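Local coordinates for putative uncharacterized protein (Archaeoglobus fulgidus, PDB 4KPP) that probably exchanges protons for calcium ions across a membrane, as a transporter of the sodium/calcium exchanger family, at residues G115-T126 against L259-F269. Numbering follows the deposited sequence.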
ATOM      1  N   GLY A 115      -4.690   8.999   1.361  1.00 32.08           N
ATOM      2  CA  GLY A 115      -4.194   8.909  -0.002  1.00 29.26           C
ATOM      3  C   GLY A 115      -5.204   9.188  -1.104  1.00 30.13           C
ATOM      4  O   GLY A 115      -5.023  10.123  -1.885  1.00 27.35           O
ATOM      5  N   TRP A 116      -6.262   8.383  -1.175  1.00 30.52           N
ATOM      6  CA  TRP A 116      -7.289   8.557  -2.204  1.00 31.16           C
ATOM      7  C   TRP A 116      -7.934   9.937  -2.147  1.00 33.95           C
ATOM      8  O   TRP A 116      -8.196  10.550  -3.179  1.00 37.65           O
ATOM      9  CB  TRP A 116      -8.387   7.498  -2.080  1.00 28.12           C
ATOM     10  CG  TRP A 116      -7.968   6.107  -2.427  1.00 25.20           C
ATOM     11  CD1 TRP A 116      -6.693   5.623  -2.505  1.00 25.97           C
ATOM     12  CD2 TRP A 116      -8.833   5.011  -2.743  1.00 21.63           C
ATOM     13  NE1 TRP A 116      -6.712   4.292  -2.846  1.00 25.77           N
ATOM     14  CE2 TRP A 116      -8.015   3.895  -3.000  1.00 24.63           C
ATOM     15  CE3 TRP A 116     -10.221   4.868  -2.836  1.00 20.36           C
ATOM     16  CZ2 TRP A 116      -8.541   2.651  -3.341  1.00 24.19           C
ATOM     17  CZ3 TRP A 116     -10.737   3.633  -3.173  1.00 25.19           C
ATOM     18  CH2 TRP A 116      -9.901   2.541  -3.421  1.00 23.86           C
ATOM     19  N   SER A 117      -8.192  10.421  -0.937  1.00 31.60           N
ATOM     20  CA  SER A 117      -8.860  11.705  -0.764  1.00 32.92           C
ATOM     21  C   SER A 117      -7.944  12.868  -1.137  1.00 33.13           C
ATOM     22  O   SER A 117      -8.350  13.773  -1.863  1.00 32.39           O
ATOM     23  CB  SER A 117      -9.362  11.867   0.671  1.00 32.83           C
ATOM     24  OG  SER A 117      -8.280  12.013   1.571  1.00 35.76           O
ATOM     25  N   LEU A 118      -6.713  12.833  -0.633  1.00 33.94           N
ATOM     26  CA  LEU A 118      -5.728  13.879  -0.895  1.00 36.78           C
ATOM     27  C   LEU A 118      -5.479  14.016  -2.393  1.00 35.71           C
ATOM     28  O   LEU A 118      -5.603  15.107  -2.955  1.00 36.31           O
ATOM     29  CB  LEU A 118      -4.416  13.558  -0.174  1.00 39.18           C
ATOM     30  CG  LEU A 118      -3.348  14.623   0.109  1.00 48.18           C
ATOM     31  CD1 LEU A 118      -2.004  14.192  -0.470  1.00 51.81           C
ATOM     32  CD2 LEU A 118      -3.737  16.017  -0.385  1.00 49.72           C
ATOM     33  N   VAL A 119      -5.134  12.902  -3.031  1.00 33.07           N
ATOM     34  CA  VAL A 119      -4.852  12.891  -4.460  1.00 31.14           C
ATOM     35  C   VAL A 119      -6.045  13.402  -5.268  1.00 32.75           C
ATOM     36  O   VAL A 119      -5.877  14.163  -6.222  1.00 33.44           O
ATOM     37  CB  VAL A 119      -4.429  11.485  -4.936  1.00 27.20           C
ATOM     38  CG1 VAL A 119      -4.365  11.419  -6.452  1.00 26.65           C
ATOM     39  CG2 VAL A 119      -3.083  11.115  -4.331  1.00 27.35           C
ATOM     40  N   ALA A 120      -7.247  13.000  -4.867  1.00 30.80           N
ATOM     41  CA  ALA A 120      -8.461  13.465  -5.532  1.00 31.77           C
ATOM     42  C   ALA A 120      -8.639  14.975  -5.376  1.00 30.98           C
ATOM     43  O   ALA A 120      -8.976  15.664  -6.336  1.00 32.80           O
ATOM     44  CB  ALA A 120      -9.684  12.720  -5.007  1.00 30.74           C
ATOM     45  N   PHE A 121      -8.407  15.482  -4.167  1.00 33.70           N
ATOM     46  CA  PHE A 121      -8.528  16.918  -3.894  1.00 43.43           C
ATOM     47  C   PHE A 121      -7.545  17.759  -4.702  1.00 43.28           C
ATOM     48  O   PHE A 121      -7.898  18.820  -5.215  1.00 43.69           O
ATOM     49  CB  PHE A 121      -8.349  17.208  -2.402  1.00 51.09           C
ATOM     50  CG  PHE A 121      -9.591  16.992  -1.590  1.00 59.57           C
ATOM     51  CD1 PHE A 121     -10.836  17.326  -2.099  1.00 62.16           C
ATOM     52  CD2 PHE A 121      -9.515  16.450  -0.316  1.00 62.44           C
ATOM     53  CE1 PHE A 121     -11.984  17.126  -1.352  1.00 62.89           C
ATOM     54  CE2 PHE A 121     -10.659  16.246   0.436  1.00 63.15           C
ATOM     55  CZ  PHE A 121     -11.894  16.584  -0.082  1.00 62.49           C
ATOM     56  N   ILE A 122      -6.307  17.284  -4.806  1.00 40.60           N
ATOM     57  CA  ILE A 122      -5.287  17.982  -5.577  1.00 39.94           C
ATOM     58  C   ILE A 122      -5.650  17.962  -7.057  1.00 43.69           C
ATOM     59  O   ILE A 122      -5.468  18.953  -7.765  1.00 45.44           O
ATOM     60  CB  ILE A 122      -3.896  17.360  -5.358  1.00 38.42           C
ATOM     61  CG1 ILE A 122      -3.478  17.520  -3.894  1.00 37.82           C
ATOM     62  CG2 ILE A 122      -2.866  17.994  -6.284  1.00 39.17           C
ATOM     63  CD1 ILE A 122      -2.110  16.963  -3.587  1.00 37.40           C
ATOM     64  N   ALA A 123      -6.180  16.829  -7.509  1.00 44.15           N
ATOM     65  CA  ALA A 123      -6.641  16.690  -8.886  1.00 45.11           C
ATOM     66  C   ALA A 123      -7.781  17.663  -9.183  1.00 47.95           C
ATOM     67  O   ALA A 123      -7.887  18.188 -10.292  1.00 48.84           O
ATOM     68  CB  ALA A 123      -7.072  15.258  -9.161  1.00 41.32           C
ATOM     69  N   PHE A 124      -8.625  17.898  -8.185  1.00 48.44           N
ATOM     70  CA  PHE A 124      -9.726  18.845  -8.324  1.00 54.21           C
ATOM     71  C   PHE A 124      -9.223  20.255  -8.613  1.00 58.99           C
ATOM     72  O   PHE A 124      -9.731  20.931  -9.503  1.00 62.04           O
ATOM     73  CB  PHE A 124     -10.594  18.846  -7.067  1.00 52.69           C
ATOM     74  CG  PHE A 124     -11.373  17.578  -6.870  1.00 50.05           C
ATOM     75  CD1 PHE A 124     -11.768  16.816  -7.958  1.00 48.78           C
ATOM     76  CD2 PHE A 124     -11.708  17.146  -5.598  1.00 48.69           C
ATOM     77  CE1 PHE A 124     -12.488  15.647  -7.782  1.00 44.00           C
ATOM     78  CE2 PHE A 124     -12.425  15.976  -5.417  1.00 47.81           C
ATOM     79  CZ  PHE A 124     -12.815  15.227  -6.510  1.00 44.72           C
ATOM     80  N   ARG A 125      -8.221  20.689  -7.857  1.00 62.02           N
ATOM     81  CA  ARG A 125      -7.677  22.032  -8.012  1.00 67.27           C
ATOM     82  C   ARG A 125      -6.822  22.144  -9.268  1.00 70.42           C
ATOM     83  O   ARG A 125      -6.722  23.216  -9.867  1.00 74.81           O
ATOM     84  CB  ARG A 125      -6.857  22.425  -6.781  1.00 68.23           C
ATOM     85  N   THR A 126      -6.211  21.033  -9.665  1.00 69.43           N
ATOM     86  CA  THR A 126      -5.320  21.022 -10.820  1.00 69.50           C
ATOM     87  C   THR A 126      -6.113  21.054 -12.124  1.00 69.34           C
ATOM     88  O   THR A 126      -5.769  21.786 -13.054  1.00 71.24           O
ATOM     89  CB  THR A 126      -4.398  19.791 -10.806  1.00 66.39           C
ATOM     90  OG1 THR A 126      -3.977  19.525  -9.461  1.00 64.01           O
ATOM     91  CG2 THR A 126      -3.173  20.029 -11.681  1.00 69.34           C
ATOM     92  N   LEU A 259       2.655   8.137  -2.386  1.00 37.92           N
ATOM     93  CA  LEU A 259       1.805   9.320  -2.467  1.00 39.19           C
ATOM     94  C   LEU A 259       2.466  10.432  -3.275  1.00 37.99           C
ATOM     95  O   LEU A 259       1.824  11.063  -4.112  1.00 40.70           O
ATOM     96  CB  LEU A 259       1.454   9.825  -1.067  1.00 42.56           C
ATOM     97  CG  LEU A 259       0.055   9.490  -0.547  1.00 46.05           C
ATOM     98  CD1 LEU A 259      -1.000  10.129  -1.437  1.00 45.87           C
ATOM     99  CD2 LEU A 259      -0.158   7.984  -0.455  1.00 47.60           C
ATOM    100  N   ILE A 260       3.749  10.664  -3.020  1.00 32.31           N
ATOM    101  CA  ILE A 260       4.508  11.690  -3.730  1.00 33.52           C
ATOM    102  C   ILE A 260       4.528  11.454  -5.243  1.00 32.04           C
ATOM    103  O   ILE A 260       4.369  12.390  -6.028  1.00 31.27           O
ATOM    104  CB  ILE A 260       5.952  11.783  -3.192  1.00 34.63           C
ATOM    105  CG1 ILE A 260       5.944  12.285  -1.748  1.00 36.50           C
ATOM    106  CG2 ILE A 260       6.796  12.705  -4.061  1.00 37.78           C
ATOM    107  CD1 ILE A 260       7.313  12.286  -1.096  1.00 38.04           C
ATOM    108  N   VAL A 261       4.718  10.201  -5.648  1.00 28.82           N
ATOM    109  CA  VAL A 261       4.712   9.859  -7.067  1.00 31.42           C
ATOM    110  C   VAL A 261       3.320  10.075  -7.656  1.00 30.68           C
ATOM    111  O   VAL A 261       3.177  10.528  -8.793  1.00 26.59           O
ATOM    112  CB  VAL A 261       5.193   8.408  -7.309  1.00 34.09           C
ATOM    113  CG1 VAL A 261       4.938   7.980  -8.752  1.00 31.56           C
ATOM    114  CG2 VAL A 261       6.673   8.276  -6.958  1.00 34.09           C
ATOM    115  N   ALA A 262       2.294   9.765  -6.870  1.00 32.23           N
ATOM    116  CA  ALA A 262       0.916   9.993  -7.293  1.00 32.22           C
ATOM    117  C   ALA A 262       0.640  11.477  -7.525  1.00 37.40           C
ATOM    118  O   ALA A 262       0.026  11.843  -8.524  1.00 41.25           O
ATOM    119  CB  ALA A 262      -0.060   9.421  -6.278  1.00 29.83           C
ATOM    120  N   ILE A 263       1.094  12.325  -6.602  1.00 36.94           N
ATOM    121  CA  ILE A 263       0.911  13.770  -6.734  1.00 36.43           C
ATOM    122  C   ILE A 263       1.640  14.308  -7.963  1.00 38.47           C
ATOM    123  O   ILE A 263       1.124  15.171  -8.674  1.00 43.09           O
ATOM    124  CB  ILE A 263       1.414  14.539  -5.490  1.00 36.23           C
ATOM    125  CG1 ILE A 263       0.792  13.981  -4.209  1.00 35.70           C
ATOM    126  CG2 ILE A 263       1.126  16.026  -5.627  1.00 37.29           C
ATOM    127  CD1 ILE A 263      -0.695  13.776  -4.285  1.00 37.07           C
ATOM    128  N   TYR A 264       2.842  13.792  -8.202  1.00 39.11           N
ATOM    129  CA  TYR A 264       3.653  14.209  -9.342  1.00 43.23           C
ATOM    130  C   TYR A 264       2.930  13.949 -10.660  1.00 42.27           C
ATOM    131  O   TYR A 264       2.912  14.803 -11.548  1.00 41.12           O
ATOM    132  CB  TYR A 264       5.005  13.487  -9.327  1.00 48.83           C
ATOM    133  CG  TYR A 264       5.808  13.630 -10.603  1.00 57.44           C
ATOM    134  CD1 TYR A 264       6.583  14.759 -10.839  1.00 60.67           C
ATOM    135  CD2 TYR A 264       5.802  12.627 -11.566  1.00 60.83           C
ATOM    136  CE1 TYR A 264       7.322  14.890 -12.003  1.00 64.48           C
ATOM    137  CE2 TYR A 264       6.538  12.749 -12.733  1.00 63.84           C
ATOM    138  CZ  TYR A 264       7.296  13.882 -12.945  1.00 67.75           C
ATOM    139  OH  TYR A 264       8.028  14.004 -14.106  1.00 73.99           O
ATOM    140  N   PHE A 265       2.335  12.766 -10.775  1.00 42.05           N
ATOM    141  CA  PHE A 265       1.618  12.376 -11.984  1.00 41.12           C
ATOM    142  C   PHE A 265       0.317  13.153 -12.169  1.00 40.02           C
ATOM    143  O   PHE A 265      -0.149  13.328 -13.292  1.00 39.69           O
ATOM    144  CB  PHE A 265       1.342  10.871 -11.982  1.00 43.18           C
ATOM    145  CG  PHE A 265       2.475  10.048 -12.526  1.00 48.31           C
ATOM    146  CD1 PHE A 265       3.260  10.527 -13.566  1.00 52.53           C
ATOM    147  CD2 PHE A 265       2.761   8.798 -11.999  1.00 45.66           C
ATOM    148  CE1 PHE A 265       4.306   9.770 -14.071  1.00 53.39           C
ATOM    149  CE2 PHE A 265       3.804   8.038 -12.499  1.00 45.48           C
ATOM    150  CZ  PHE A 265       4.578   8.524 -13.535  1.00 49.71           C
ATOM    151  N   VAL A 266      -0.270  13.613 -11.068  1.00 36.89           N
ATOM    152  CA  VAL A 266      -1.465  14.446 -11.142  1.00 39.86           C
ATOM    153  C   VAL A 266      -1.143  15.802 -11.768  1.00 43.85           C
ATOM    154  O   VAL A 266      -1.838  16.256 -12.674  1.00 42.49           O
ATOM    155  CB  VAL A 266      -2.107  14.650  -9.755  1.00 39.82           C
ATOM    156  CG1 VAL A 266      -3.139  15.768  -9.800  1.00 40.60           C
ATOM    157  CG2 VAL A 266      -2.741  13.358  -9.270  1.00 39.84           C
ATOM    158  N   ARG A 267      -0.079  16.435 -11.289  1.00 51.93           N
ATOM    159  CA  ARG A 267       0.323  17.743 -11.798  1.00 59.59           C
ATOM    160  C   ARG A 267       0.785  17.686 -13.256  1.00 61.99           C
ATOM    161  O   ARG A 267       0.782  18.700 -13.956  1.00 66.37           O
ATOM    162  CB  ARG A 267       1.413  18.358 -10.915  1.00 65.00           C
ATOM    163  CG  ARG A 267       0.969  18.681  -9.495  1.00 70.91           C
ATOM    164  CD  ARG A 267       2.034  19.497  -8.773  1.00 79.81           C
ATOM    165  NE  ARG A 267       1.701  19.732  -7.370  1.00 85.61           N
ATOM    166  CZ  ARG A 267       2.449  20.445  -6.532  1.00 89.05           C
ATOM    167  NH1 ARG A 267       3.578  21.000  -6.954  1.00 89.69           N
ATOM    168  NH2 ARG A 267       2.067  20.605  -5.272  1.00 89.72           N
ATOM    169  N   ARG A 268       1.179  16.500 -13.710  1.00 58.60           N
ATOM    170  CA  ARG A 268       1.529  16.297 -15.111  1.00 56.63           C
ATOM    171  C   ARG A 268       0.305  15.845 -15.907  1.00 56.16           C
ATOM    172  O   ARG A 268       0.433  15.310 -17.010  1.00 60.12           O
ATOM    173  CB  ARG A 268       2.664  15.280 -15.247  1.00 56.61           C
ATOM    174  CG  ARG A 268       3.998  15.759 -14.695  1.00 58.41           C
ATOM    175  N   PHE A 269      -0.874  16.061 -15.327  1.00 50.75           N
ATOM    176  CA  PHE A 269      -2.155  15.775 -15.976  1.00 49.59           C
ATOM    177  C   PHE A 269      -2.369  14.295 -16.299  1.00 50.28           C
ATOM    178  O   PHE A 269      -2.926  13.950 -17.342  1.00 54.13           O
ATOM    179  CB  PHE A 269      -2.335  16.642 -17.229  1.00 47.49           C
ATOM    180  CG  PHE A 269      -2.282  18.117 -16.952  1.00 46.21           C
ATOM    181  CD1 PHE A 269      -3.439  18.823 -16.679  1.00 48.62           C
ATOM    182  CD2 PHE A 269      -1.076  18.794 -16.955  1.00 46.66           C
ATOM    183  CE1 PHE A 269      -3.396  20.177 -16.421  1.00 51.54           C
ATOM    184  CE2 PHE A 269      -1.024  20.149 -16.697  1.00 49.12           C
ATOM    185  CZ  PHE A 269      -2.187  20.843 -16.430  1.00 51.85           C
TER
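The carbonyl O of V266 accepts a hydrogen bond from the amide N of F269 at 2.8 Å, part of a Schellman motif in which F269, with a positive phi of 63°, ends the helix just where T126 lies across from it. CG2 of T126 packs loosely toward this same V266 O. The case illustrates how parallel transmembrane helices can join by interlocked branched side chains: the axes of the two short segments cross at -18° and approach to 9.8 Å, and no hydrogen bond links the segments. Two knobs-into-holes contacts lie at its centre. V266 enters the hole formed by V119, I122, A123 and T126, its CG1 standing 3.7 Å from the CA of A123. In return, V119 sits among L259, A262, I263 and V266. With CG1 anti to the backbone N (chi1 170°), V119 turns that methyl to V266 CG2 (3.8 Å) and CG2 to I263 CD1 (3.6 Å). Beside this pair, I122 CD1 meets I263 CD1 at 3.6 Å, the two side chains crossing nearly at right angles. At the other end, L259 CD1 rests 3.7 Å from the CA of G115. Helix 271-285 packs against both knobs, through M275 and L278 on V119 and S274 on V266, while V132 of strand 131-133 touches A123.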